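Local coordinates for putative hemin ABC transport system, membrane protein (Burkholderia cenocepacia J2315, PDB 5B57) that probably moves haem across the inner membrane as the transmembrane subunit of an ABC importer of the FecCD family, at residues G306-C318 and L360-F372. Residues are numbered along the deposited sequence; the frame is centred on the assembly and turned at random.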
ATOM      1  N   GLY A 306      -7.391 -11.506 -27.074  1.00 26.01           N
ATOM      2  CA  GLY A 306      -7.229 -12.425 -25.972  1.00 25.74           C
ATOM      3  C   GLY A 306      -6.513 -11.760 -24.819  1.00 26.14           C
ATOM      4  O   GLY A 306      -6.588 -10.546 -24.668  1.00 25.76           O
ATOM      5  N   ILE A 307      -5.800 -12.523 -24.005  1.00 27.83           N
ATOM      6  CA  ILE A 307      -5.186 -11.951 -22.812  1.00 29.00           C
ATOM      7  C   ILE A 307      -3.730 -11.607 -23.115  1.00 31.88           C
ATOM      8  O   ILE A 307      -2.908 -12.487 -23.398  1.00 31.49           O
ATOM      9  CB  ILE A 307      -5.294 -12.896 -21.601  1.00 27.03           C
ATOM     10  CG1 ILE A 307      -6.739 -13.304 -21.328  1.00 25.21           C
ATOM     11  CG2 ILE A 307      -4.823 -12.182 -20.400  1.00 25.13           C
ATOM     12  CD1 ILE A 307      -7.583 -12.209 -20.677  1.00 23.74           C
ATOM     13  N   ILE A 308      -3.428 -10.321 -23.082  1.00 35.24           N
ATOM     14  CA  ILE A 308      -2.072  -9.810 -23.192  1.00 39.77           C
ATOM     15  C   ILE A 308      -2.198  -8.627 -22.278  1.00 44.48           C
ATOM     16  O   ILE A 308      -3.146  -7.872 -22.472  1.00 53.53           O
ATOM     17  CB  ILE A 308      -1.728  -9.388 -24.635  1.00 41.26           C
ATOM     18  CG1 ILE A 308      -2.090 -10.471 -25.666  1.00 41.15           C
ATOM     19  CG2 ILE A 308      -0.283  -9.037 -24.740  1.00 42.09           C
ATOM     20  CD1 ILE A 308      -2.937  -9.958 -26.830  1.00 40.39           C
ATOM     21  N   GLY A 309      -1.322  -8.403 -21.299  1.00 40.76           N
ATOM     22  CA  GLY A 309      -0.044  -9.044 -21.118  1.00 38.76           C
ATOM     23  C   GLY A 309       1.053  -7.979 -20.929  1.00 35.61           C
ATOM     24  O   GLY A 309       1.825  -7.748 -21.848  1.00 36.25           O
ATOM     25  N   PHE A 310       1.099  -7.289 -19.789  1.00 31.76           N
ATOM     26  CA  PHE A 310       2.247  -6.448 -19.383  1.00 28.35           C
ATOM     27  C   PHE A 310       2.508  -5.138 -20.123  1.00 26.07           C
ATOM     28  O   PHE A 310       3.276  -4.326 -19.609  1.00 25.31           O
ATOM     29  CB  PHE A 310       3.570  -7.231 -19.444  1.00 27.58           C
ATOM     30  CG  PHE A 310       3.685  -8.275 -18.399  1.00 26.80           C
ATOM     31  CD1 PHE A 310       4.200  -7.956 -17.150  1.00 24.75           C
ATOM     32  CD2 PHE A 310       3.223  -9.579 -18.640  1.00 26.55           C
ATOM     33  CE1 PHE A 310       4.270  -8.913 -16.154  1.00 24.56           C
ATOM     34  CE2 PHE A 310       3.291 -10.553 -17.645  1.00 25.57           C
ATOM     35  CZ  PHE A 310       3.816 -10.218 -16.395  1.00 25.32           C
ATOM     36  N   ILE A 311       1.963  -4.916 -21.327  1.00 25.80           N
ATOM     37  CA  ILE A 311       2.316  -3.686 -22.050  1.00 25.31           C
ATOM     38  C   ILE A 311       1.844  -2.458 -21.278  1.00 24.87           C
ATOM     39  O   ILE A 311       2.608  -1.513 -21.077  1.00 25.80           O
ATOM     40  CB  ILE A 311       1.763  -3.683 -23.494  1.00 25.02           C
ATOM     41  CG1 ILE A 311       2.721  -4.376 -24.442  1.00 24.70           C
ATOM     42  CG2 ILE A 311       1.628  -2.239 -24.050  1.00 24.15           C
ATOM     43  CD1 ILE A 311       2.722  -5.783 -24.284  1.00 25.32           C
ATOM     44  N   GLY A 312       0.583  -2.450 -20.835  1.00 24.34           N
ATOM     45  CA  GLY A 312       0.027  -1.291 -20.144  1.00 23.09           C
ATOM     46  C   GLY A 312       0.723  -0.935 -18.834  1.00 24.14           C
ATOM     47  O   GLY A 312       0.449   0.139 -18.280  1.00 23.02           O
ATOM     48  N   LEU A 313       1.583  -1.821 -18.306  1.00 24.89           N
ATOM     49  CA  LEU A 313       2.462  -1.494 -17.186  1.00 23.24           C
ATOM     50  C   LEU A 313       3.793  -0.952 -17.695  1.00 23.50           C
ATOM     51  O   LEU A 313       4.197   0.150 -17.322  1.00 25.37           O
ATOM     52  CB  LEU A 313       2.683  -2.731 -16.317  1.00 23.03           C
ATOM     53  CG  LEU A 313       2.128  -2.827 -14.891  1.00 24.74           C
ATOM     54  CD1 LEU A 313       0.621  -2.729 -14.838  1.00 24.49           C
ATOM     55  CD2 LEU A 313       2.550  -4.139 -14.265  1.00 25.12           C
ATOM     56  N   VAL A 314       4.444  -1.697 -18.594  1.00 23.14           N
ATOM     57  CA  VAL A 314       5.775  -1.345 -19.100  1.00 23.46           C
ATOM     58  C   VAL A 314       5.760  -0.010 -19.847  1.00 25.53           C
ATOM     59  O   VAL A 314       6.554   0.887 -19.564  1.00 27.84           O
ATOM     60  CB  VAL A 314       6.313  -2.467 -20.011  1.00 21.53           C
ATOM     61  CG1 VAL A 314       7.581  -2.006 -20.727  1.00 19.80           C
ATOM     62  CG2 VAL A 314       6.553  -3.734 -19.222  1.00 20.59           C
ATOM     63  N   ALA A 315       4.920   0.118 -20.857  1.00 25.16           N
ATOM     64  CA  ALA A 315       5.075   1.273 -21.730  1.00 25.12           C
ATOM     65  C   ALA A 315       4.925   2.590 -20.981  1.00 26.12           C
ATOM     66  O   ALA A 315       5.862   3.399 -21.034  1.00 28.54           O
ATOM     67  CB  ALA A 315       4.141   1.157 -22.933  1.00 25.13           C
ATOM     68  N   PRO A 316       3.855   2.861 -20.228  1.00 25.79           N
ATOM     69  CA  PRO A 316       3.765   4.187 -19.592  1.00 27.03           C
ATOM     70  C   PRO A 316       4.821   4.416 -18.543  1.00 30.67           C
ATOM     71  O   PRO A 316       4.986   5.563 -18.102  1.00 33.46           O
ATOM     72  CB  PRO A 316       2.361   4.205 -18.981  1.00 27.08           C
ATOM     73  CG  PRO A 316       2.030   2.826 -18.791  1.00 27.47           C
ATOM     74  CD  PRO A 316       2.742   1.996 -19.817  1.00 25.32           C
ATOM     75  N   HIS A 317       5.557   3.377 -18.147  1.00 31.82           N
ATOM     76  CA  HIS A 317       6.626   3.543 -17.175  1.00 32.28           C
ATOM     77  C   HIS A 317       7.937   3.979 -17.808  1.00 33.25           C
ATOM     78  O   HIS A 317       8.686   4.732 -17.190  1.00 36.00           O
ATOM     79  CB  HIS A 317       6.859   2.253 -16.394  1.00 33.18           C
ATOM     80  CG  HIS A 317       7.675   2.455 -15.155  1.00 36.54           C
ATOM     81  ND1 HIS A 317       7.141   2.948 -13.980  1.00 36.48           N
ATOM     82  CD2 HIS A 317       8.996   2.276 -14.920  1.00 37.41           C
ATOM     83  CE1 HIS A 317       8.093   3.038 -13.070  1.00 35.91           C
ATOM     84  NE2 HIS A 317       9.229   2.642 -13.617  1.00 37.35           N
ATOM     85  N   CYS A 318       8.246   3.547 -19.017  1.00 31.63           N
ATOM     86  CA  CYS A 318       9.478   4.030 -19.628  1.00 31.15           C
ATOM     87  C   CYS A 318       9.301   5.447 -20.138  1.00 30.95           C
ATOM     88  O   CYS A 318      10.201   6.286 -19.985  1.00 32.56           O
ATOM     89  CB  CYS A 318       9.919   3.098 -20.755  1.00 31.98           C
ATOM     90  SG  CYS A 318       9.854   1.348 -20.315  1.00 33.54           S
ATOM     91  N   LEU A 360       1.015 -14.575 -28.300  1.00 23.85           N
ATOM     92  CA  LEU A 360       1.570 -13.259 -28.018  1.00 23.59           C
ATOM     93  C   LEU A 360       1.738 -13.030 -26.518  1.00 25.13           C
ATOM     94  O   LEU A 360       2.723 -12.414 -26.083  1.00 21.88           O
ATOM     95  CB  LEU A 360       0.666 -12.183 -28.614  1.00 22.92           C
ATOM     96  CG  LEU A 360       1.281 -10.787 -28.617  1.00 23.09           C
ATOM     97  CD1 LEU A 360       2.638 -10.791 -29.323  1.00 23.30           C
ATOM     98  CD2 LEU A 360       0.302  -9.835 -29.252  1.00 22.32           C
ATOM     99  N   GLY A 361       0.782 -13.499 -25.706  1.00 24.71           N
ATOM    100  CA  GLY A 361       0.931 -13.340 -24.275  1.00 20.86           C
ATOM    101  C   GLY A 361       2.248 -13.890 -23.772  1.00 22.72           C
ATOM    102  O   GLY A 361       2.829 -13.353 -22.827  1.00 20.65           O
ATOM    103  N   VAL A 362       2.746 -14.956 -24.407  1.00 24.03           N
ATOM    104  CA  VAL A 362       4.011 -15.543 -23.980  1.00 24.75           C
ATOM    105  C   VAL A 362       5.141 -14.562 -24.219  1.00 25.96           C
ATOM    106  O   VAL A 362       6.006 -14.378 -23.355  1.00 27.33           O
ATOM    107  CB  VAL A 362       4.260 -16.896 -24.681  1.00 23.75           C
ATOM    108  CG1 VAL A 362       5.727 -17.072 -24.958  1.00 24.49           C
ATOM    109  CG2 VAL A 362       3.777 -18.059 -23.808  1.00 23.83           C
ATOM    110  N   LEU A 363       5.124 -13.877 -25.370  1.00 26.32           N
ATOM    111  CA  LEU A 363       6.181 -12.919 -25.689  1.00 26.17           C
ATOM    112  C   LEU A 363       6.071 -11.649 -24.843  1.00 27.27           C
ATOM    113  O   LEU A 363       7.085 -11.123 -24.369  1.00 28.08           O
ATOM    114  CB  LEU A 363       6.150 -12.592 -27.181  1.00 26.01           C
ATOM    115  CG  LEU A 363       7.123 -13.350 -28.092  1.00 26.62           C
ATOM    116  CD1 LEU A 363       8.515 -13.060 -27.655  1.00 26.88           C
ATOM    117  CD2 LEU A 363       6.907 -14.845 -28.086  1.00 25.73           C
ATOM    118  N   THR A 364       4.861 -11.142 -24.606  1.00 26.11           N
ATOM    119  CA  THR A 364       4.795  -9.955 -23.761  1.00 23.91           C
ATOM    120  C   THR A 364       5.190 -10.257 -22.318  1.00 24.75           C
ATOM    121  O   THR A 364       5.676  -9.360 -21.625  1.00 24.96           O
ATOM    122  CB  THR A 364       3.417  -9.316 -23.826  1.00 22.35           C
ATOM    123  OG1 THR A 364       2.421 -10.227 -23.350  1.00 25.20           O
ATOM    124  CG2 THR A 364       3.129  -8.994 -25.219  1.00 20.36           C
ATOM    125  N   ALA A 365       4.997 -11.495 -21.842  1.00 24.12           N
ATOM    126  CA  ALA A 365       5.514 -11.851 -20.525  1.00 20.06           C
ATOM    127  C   ALA A 365       7.029 -11.872 -20.526  1.00 20.71           C
ATOM    128  O   ALA A 365       7.655 -11.639 -19.485  1.00 22.20           O
ATOM    129  CB  ALA A 365       4.990 -13.207 -20.070  1.00 26.37           C
ATOM    130  N   LEU A 366       7.635 -12.146 -21.663  1.00 21.51           N
ATOM    131  CA  LEU A 366       9.083 -12.113 -21.701  1.00 33.56           C
ATOM    132  C   LEU A 366       9.631 -10.694 -21.804  1.00 33.59           C
ATOM    133  O   LEU A 366      10.855 -10.521 -21.774  1.00 35.05           O
ATOM    134  CB  LEU A 366       9.588 -12.980 -22.845  1.00 34.31           C
ATOM    135  CG  LEU A 366       9.190 -14.438 -22.654  1.00 23.57           C
ATOM    136  CD1 LEU A 366       9.486 -15.177 -23.937  1.00 24.65           C
ATOM    137  CD2 LEU A 366       9.914 -15.026 -21.450  1.00 23.71           C
ATOM    138  N   LEU A 367       8.763  -9.682 -21.932  1.00 32.22           N
ATOM    139  CA  LEU A 367       9.122  -8.294 -21.642  1.00 30.17           C
ATOM    140  C   LEU A 367       8.907  -7.968 -20.169  1.00 31.11           C
ATOM    141  O   LEU A 367       9.783  -7.383 -19.525  1.00 32.69           O
ATOM    142  CB  LEU A 367       8.296  -7.322 -22.481  1.00 27.91           C
ATOM    143  CG  LEU A 367       8.700  -7.102 -23.927  1.00 29.01           C
ATOM    144  CD1 LEU A 367       7.533  -6.572 -24.719  1.00 29.33           C
ATOM    145  CD2 LEU A 367       9.826  -6.112 -23.951  1.00 30.13           C
ATOM    146  N   GLY A 368       7.727  -8.311 -19.642  1.00 28.83           N
ATOM    147  CA  GLY A 368       7.457  -8.080 -18.241  1.00 26.90           C
ATOM    148  C   GLY A 368       8.565  -8.589 -17.341  1.00 27.28           C
ATOM    149  O   GLY A 368       9.010  -7.886 -16.431  1.00 27.73           O
ATOM    150  N   ALA A 369       9.040  -9.810 -17.584  1.00 26.61           N
ATOM    151  CA  ALA A 369       9.989 -10.390 -16.637  1.00 27.57           C
ATOM    152  C   ALA A 369      11.258  -9.539 -16.536  1.00 28.43           C
ATOM    153  O   ALA A 369      11.581  -9.068 -15.428  1.00 26.23           O
ATOM    154  CB  ALA A 369      10.247 -11.855 -16.993  1.00 29.46           C
ATOM    155  N   PRO A 370      11.984  -9.243 -17.632  1.00 30.06           N
ATOM    156  CA  PRO A 370      13.139  -8.323 -17.514  1.00 30.16           C
ATOM    157  C   PRO A 370      12.787  -6.920 -17.030  1.00 33.13           C
ATOM    158  O   PRO A 370      13.597  -6.305 -16.324  1.00 35.07           O
ATOM    159  CB  PRO A 370      13.700  -8.279 -18.942  1.00 28.44           C
ATOM    160  CG  PRO A 370      12.535  -8.624 -19.800  1.00 27.58           C
ATOM    161  CD  PRO A 370      11.790  -9.684 -19.021  1.00 28.21           C
ATOM    162  N   PHE A 371      11.610  -6.388 -17.372  1.00 48.41           N
ATOM    163  CA  PHE A 371      11.206  -5.083 -16.855  1.00 37.20           C
ATOM    164  C   PHE A 371      11.137  -5.073 -15.334  1.00 42.28           C
ATOM    165  O   PHE A 371      11.618  -4.137 -14.688  1.00 37.30           O
ATOM    166  CB  PHE A 371       9.855  -4.676 -17.419  1.00 43.59           C
ATOM    167  CG  PHE A 371       9.312  -3.414 -16.804  1.00 44.42           C
ATOM    168  CD1 PHE A 371       9.785  -2.177 -17.214  1.00 46.93           C
ATOM    169  CD2 PHE A 371       8.342  -3.456 -15.810  1.00 42.76           C
ATOM    170  CE1 PHE A 371       9.299  -1.006 -16.651  1.00 47.04           C
ATOM    171  CE2 PHE A 371       7.853  -2.285 -15.243  1.00 43.00           C
ATOM    172  CZ  PHE A 371       8.330  -1.063 -15.660  1.00 44.76           C
ATOM    173  N   PHE A 372      10.485  -6.077 -14.744  1.00 41.65           N
ATOM    174  CA  PHE A 372      10.389  -6.124 -13.286  1.00 41.29           C
ATOM    175  C   PHE A 372      11.705  -6.545 -12.648  1.00 42.92           C
ATOM    176  O   PHE A 372      11.995  -6.148 -11.521  1.00 35.64           O
ATOM    177  CB  PHE A 372       9.253  -7.054 -12.855  1.00 39.32           C
ATOM    178  CG  PHE A 372       7.922  -6.381 -12.799  1.00 37.76           C
ATOM    179  CD1 PHE A 372       7.148  -6.253 -13.941  1.00 37.60           C
ATOM    180  CD2 PHE A 372       7.459  -5.847 -11.611  1.00 37.04           C
ATOM    181  CE1 PHE A 372       5.934  -5.613 -13.902  1.00 37.16           C
ATOM    182  CE2 PHE A 372       6.246  -5.214 -11.564  1.00 36.78           C
ATOM    183  CZ  PHE A 372       5.482  -5.092 -12.719  1.00 36.53           C
TER
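Phe310 lies across the backbone of helix 360-372, its CD1 3.4 Å from CA of Gly368 and its CD2 3.7 Å from CA of Ala365. With CG anti to the carbonyl carbon (chi1 -70°), the ring rests obliquely against the backbone at Gly368, which has no side chain to obstruct it, and its CE1 edge meets CE1 of Phe372. The same residue is the N-cap of helix 311-323, and Ala208 of the second subunit packs on it. Before it, the non-helical segment 307-309 passes the first turn of the other helix, with a cis peptide between Ile308 and Gly309. Thr364 meets this segment: OG1 lies 3.0 Å from O of Gly309, and CG2 touches CG2 of Ile308 as well as CD1 of Ile311. Further along, CG2 of Val314 sits over one face of the Phe371 ring in a CH-pi contact, 4.0 Å from the centroid, while CD2 of His317 meets the ring edge at CZ. CD2 of Leu313 abuts the edge of Phe372 at CZ. The axes of helix segments 311-318 and 360-372 come within 9.9 Å, their directions 48° apart. This largely apolar junction beside the second subunit is consistent with the all-helical FecCD permease fold.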